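Local coordinates for choline/ethanolamine kinase family protein (Mesorhizobium loti, PDB 3DXQ) that probably phosphorylates ethanolamine or a related small alcohol, as a bacterial member of the choline/ethanolamine kinase family, at residues Arg236-Ala248 with Leu285-Val298. Numbering follows the deposited sequence.
Sequences RPAERGRVVIYKA and LMETPEFSRHLAAV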
# COMPACT_ATOMS: atom_id res chain seq x y z
N ARG A 236 4.12 -11.75 18.67
CA ARG A 236 4.63 -11.44 20.00
C ARG A 236 4.31 -9.99 20.33
O ARG A 236 4.02 -9.21 19.45
CB ARG A 236 6.14 -11.70 20.05
CG ARG A 236 6.47 -13.13 19.68
CD ARG A 236 7.86 -13.55 20.09
NE ARG A 236 8.81 -13.70 19.01
CZ ARG A 236 9.20 -14.86 18.46
NH1 ARG A 236 8.76 -16.03 18.88
NH2 ARG A 236 10.10 -14.85 17.47
N PRO A 237 4.34 -9.63 21.61
CA PRO A 237 3.92 -8.25 22.00
C PRO A 237 4.67 -7.10 21.33
O PRO A 237 4.08 -6.03 21.14
CB PRO A 237 4.17 -8.23 23.48
CG PRO A 237 4.05 -9.67 23.90
CD PRO A 237 4.68 -10.45 22.78
N ALA A 238 5.94 -7.31 20.97
CA ALA A 238 6.72 -6.25 20.31
C ALA A 238 6.33 -6.15 18.84
O ALA A 238 6.31 -5.08 18.24
CB ALA A 238 8.23 -6.53 20.43
N GLU A 239 6.03 -7.30 18.27
CA GLU A 239 5.64 -7.39 16.87
C GLU A 239 4.29 -6.75 16.70
O GLU A 239 4.12 -5.83 15.90
CB GLU A 239 5.60 -8.85 16.44
CG GLU A 239 6.96 -9.43 16.34
CD GLU A 239 7.02 -10.94 16.18
OE1 GLU A 239 6.12 -11.69 16.62
OE2 GLU A 239 8.03 -11.39 15.65
N ARG A 240 3.34 -7.25 17.47
CA ARG A 240 1.97 -6.72 17.49
C ARG A 240 2.00 -5.22 17.70
O ARG A 240 1.26 -4.49 17.06
CB ARG A 240 1.20 -7.38 18.62
CG ARG A 240 -0.29 -7.17 18.64
CD ARG A 240 -0.85 -7.79 19.91
NE ARG A 240 -0.29 -9.12 20.15
CZ ARG A 240 -0.74 -10.24 19.59
NH1 ARG A 240 -1.77 -10.18 18.78
NH2 ARG A 240 -0.17 -11.42 19.81
N GLY A 241 2.83 -4.77 18.63
CA GLY A 241 2.97 -3.35 18.91
C GLY A 241 3.41 -2.52 17.70
O GLY A 241 2.97 -1.39 17.51
N ARG A 242 4.31 -3.08 16.90
CA ARG A 242 4.77 -2.36 15.72
C ARG A 242 3.65 -2.24 14.69
O ARG A 242 3.45 -1.18 14.10
CB ARG A 242 6.07 -2.98 15.15
CG ARG A 242 7.28 -2.16 15.56
CD ARG A 242 8.64 -2.81 15.45
NE ARG A 242 8.93 -3.49 14.19
CZ ARG A 242 9.30 -4.77 14.11
NH1 ARG A 242 9.42 -5.53 15.20
NH2 ARG A 242 9.56 -5.32 12.94
N VAL A 243 2.90 -3.31 14.51
CA VAL A 243 1.79 -3.27 13.57
C VAL A 243 0.82 -2.18 14.02
O VAL A 243 0.46 -1.28 13.25
CB VAL A 243 1.08 -4.61 13.46
CG1 VAL A 243 -0.00 -4.52 12.42
CG2 VAL A 243 2.05 -5.69 13.09
N VAL A 244 0.41 -2.22 15.27
CA VAL A 244 -0.53 -1.21 15.76
C VAL A 244 0.05 0.21 15.58
O VAL A 244 -0.66 1.13 15.18
CB VAL A 244 -0.94 -1.51 17.19
CG1 VAL A 244 -1.76 -0.38 17.79
CG2 VAL A 244 -1.71 -2.81 17.22
N ILE A 245 1.35 0.37 15.84
CA ILE A 245 2.02 1.66 15.69
C ILE A 245 1.92 2.17 14.24
O ILE A 245 1.60 3.36 14.00
CB ILE A 245 3.51 1.57 16.13
CG1 ILE A 245 3.60 1.69 17.64
CG2 ILE A 245 4.34 2.66 15.51
CD1 ILE A 245 3.03 2.98 18.16
N TYR A 246 2.16 1.27 13.29
CA TYR A 246 2.07 1.62 11.88
C TYR A 246 0.63 1.85 11.44
O TYR A 246 0.38 2.72 10.59
CB TYR A 246 2.78 0.57 11.00
CG TYR A 246 4.28 0.56 11.20
CD1 TYR A 246 5.03 1.72 11.14
CD2 TYR A 246 4.96 -0.64 11.44
CE1 TYR A 246 6.42 1.71 11.33
CE2 TYR A 246 6.35 -0.66 11.62
CZ TYR A 246 7.07 0.52 11.57
OH TYR A 246 8.45 0.50 11.74
N LYS A 247 -0.33 1.11 12.00
CA LYS A 247 -1.73 1.42 11.73
C LYS A 247 -1.94 2.92 11.97
O LYS A 247 -2.48 3.61 11.13
CB LYS A 247 -2.67 0.63 12.63
CG LYS A 247 -3.10 -0.75 12.14
CD LYS A 247 -3.85 -1.46 13.26
CE LYS A 247 -5.04 -2.27 12.77
NZ LYS A 247 -5.64 -3.13 13.85
N ALA A 248 -1.48 3.42 13.12
CA ALA A 248 -1.65 4.83 13.45
C ALA A 248 -0.86 5.73 12.52
O ALA A 248 -1.40 6.69 11.98
CB ALA A 248 -1.27 5.10 14.93
N LEU A 285 -7.47 5.46 17.66
CA LEU A 285 -6.53 4.39 17.98
C LEU A 285 -5.50 4.85 19.00
O LEU A 285 -5.25 4.14 19.97
CB LEU A 285 -5.82 3.91 16.71
CG LEU A 285 -4.88 2.72 16.86
CD1 LEU A 285 -5.61 1.55 17.52
CD2 LEU A 285 -4.33 2.33 15.51
N MSE A 286 -4.91 6.02 18.77
CA MSE A 286 -3.86 6.52 19.66
C MSE A 286 -4.38 6.80 21.07
O MSE A 286 -3.62 6.76 22.04
CB MSE A 286 -3.18 7.75 19.06
CG MSE A 286 -2.42 7.42 17.78
SE MSE A 286 -1.43 8.92 17.06
CE MSE A 286 0.23 8.84 18.15
N GLU A 287 -5.67 7.04 21.20
CA GLU A 287 -6.24 7.36 22.50
C GLU A 287 -6.66 6.15 23.33
O GLU A 287 -6.93 6.29 24.52
CB GLU A 287 -7.41 8.30 22.33
CG GLU A 287 -6.97 9.70 22.00
CD GLU A 287 -8.13 10.61 21.71
OE1 GLU A 287 -9.28 10.11 21.59
OE2 GLU A 287 -7.91 11.83 21.60
N THR A 288 -6.73 4.98 22.72
CA THR A 288 -7.10 3.79 23.46
C THR A 288 -5.98 3.47 24.47
O THR A 288 -4.79 3.71 24.20
CB THR A 288 -7.33 2.59 22.52
OG1 THR A 288 -6.16 2.34 21.73
CG2 THR A 288 -8.48 2.87 21.59
N PRO A 289 -6.35 2.97 25.66
CA PRO A 289 -5.28 2.63 26.61
C PRO A 289 -4.43 1.47 26.11
O PRO A 289 -3.30 1.32 26.54
CB PRO A 289 -6.04 2.26 27.89
CG PRO A 289 -7.44 1.94 27.45
CD PRO A 289 -7.70 2.71 26.19
N GLU A 290 -4.98 0.67 25.20
CA GLU A 290 -4.23 -0.41 24.57
C GLU A 290 -2.99 0.14 23.86
O GLU A 290 -1.92 -0.45 23.91
CB GLU A 290 -5.09 -1.15 23.54
CG GLU A 290 -6.11 -2.13 24.11
CD GLU A 290 -7.38 -1.48 24.64
OE1 GLU A 290 -7.42 -0.24 24.86
OE2 GLU A 290 -8.34 -2.24 24.87
N PHE A 291 -3.15 1.28 23.20
CA PHE A 291 -2.09 1.85 22.37
C PHE A 291 -0.83 2.16 23.15
O PHE A 291 0.27 1.88 22.67
CB PHE A 291 -2.60 3.12 21.66
CG PHE A 291 -1.67 3.66 20.63
CD1 PHE A 291 -1.54 3.02 19.40
CD2 PHE A 291 -0.93 4.81 20.87
CE1 PHE A 291 -0.67 3.51 18.42
CE2 PHE A 291 -0.06 5.30 19.91
CZ PHE A 291 0.07 4.65 18.68
N SER A 292 -0.96 2.74 24.34
CA SER A 292 0.21 3.03 25.16
C SER A 292 0.92 1.74 25.56
O SER A 292 2.14 1.71 25.65
CB SER A 292 -0.16 3.85 26.39
OG SER A 292 -1.09 3.16 27.18
N ARG A 293 0.15 0.68 25.79
CA ARG A 293 0.75 -0.66 26.05
C ARG A 293 1.53 -1.18 24.86
O ARG A 293 2.63 -1.72 25.01
CB ARG A 293 -0.32 -1.69 26.43
CG ARG A 293 -0.31 -2.12 27.88
CD ARG A 293 -1.54 -2.97 28.18
NE ARG A 293 -2.70 -2.16 28.54
CZ ARG A 293 -3.97 -2.40 28.18
NH1 ARG A 293 -4.27 -3.43 27.38
NH2 ARG A 293 -4.94 -1.60 28.59
N HIS A 294 0.96 -1.03 23.67
CA HIS A 294 1.63 -1.43 22.44
C HIS A 294 2.90 -0.63 22.21
O HIS A 294 3.92 -1.16 21.73
CB HIS A 294 0.70 -1.30 21.24
CG HIS A 294 -0.31 -2.39 21.13
ND1 HIS A 294 -1.66 -2.15 21.00
CD2 HIS A 294 -0.17 -3.73 21.15
CE1 HIS A 294 -2.31 -3.29 20.95
NE2 HIS A 294 -1.43 -4.27 21.04
N LEU A 295 2.83 0.65 22.56
CA LEU A 295 3.95 1.56 22.42
C LEU A 295 5.05 1.13 23.38
O LEU A 295 6.21 0.94 22.98
CB LEU A 295 3.49 2.98 22.71
CG LEU A 295 4.35 4.14 22.23
CD1 LEU A 295 4.38 4.10 20.71
CD2 LEU A 295 3.81 5.49 22.75
N ALA A 296 4.67 0.95 24.64
CA ALA A 296 5.58 0.51 25.70
C ALA A 296 6.26 -0.82 25.36
O ALA A 296 7.42 -1.01 25.68
CB ALA A 296 4.85 0.42 27.00
N ALA A 297 5.52 -1.72 24.70
CA ALA A 297 6.06 -3.01 24.24
C ALA A 297 7.09 -2.83 23.12
O ALA A 297 8.08 -3.57 23.05
CB ALA A 297 4.94 -3.90 23.79
N VAL A 298 6.86 -1.88 22.21
CA VAL A 298 7.84 -1.60 21.17
C VAL A 298 9.09 -0.96 21.77
O VAL A 298 10.20 -1.32 21.36
CB VAL A 298 7.31 -0.69 20.04
CG1 VAL A 298 8.42 -0.31 19.10
CG2 VAL A 298 6.22 -1.41 19.26
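The first torsions of V244 and H294 bring a methyl over a ring. In V244, chi1 of 172° sets CG2 beside its own backbone N and over one face of the H294 imidazole. H294 has CG anti to its carbonyl carbon, which lays the ring across G241 and V244. The result is a CH-pi contact, with V244 CG2 3.9 Å from the centroid of the H294 ring and 14° off its normal. R240 CD comes to the ring edge, 3.7 Å from H294 NE2. With an alanine at H294, V244 CG2 and R240 CD would probably lose the ring they pack on, leaving a gap beside G241. G241 lets the backbones close in: its CA lies 4.2 Å from H294 CA, and a beta carbon here would probably come too close to H294 O. V298 is a knob in the hole formed by A238, G241, R242 and I245. The other V244 methyl, CG1, meets the edge of the F291 ring, 3.8 Å from F291 CD1. Farther along, A248 CB touches F291 CE1 and CG of M286, a selenomethionine, both at 3.9 Å. L285 CD2 packs on K247 CB. No hydrogen bond joins the segments; R240 NH1 makes a salt bridge to E224. The axes of segments 237-248 and 289-298 come within 7.8 Å at a crossing angle of -121°. This is helix-helix packing in the helical part of a protein-kinase-like phosphotransferase fold, C-terminal helix 289-300 against helix 237-263. Helix 152-167 adds V162 against I245 and M286, while helices 206-215 and 220-231 also pack against helix 237-263.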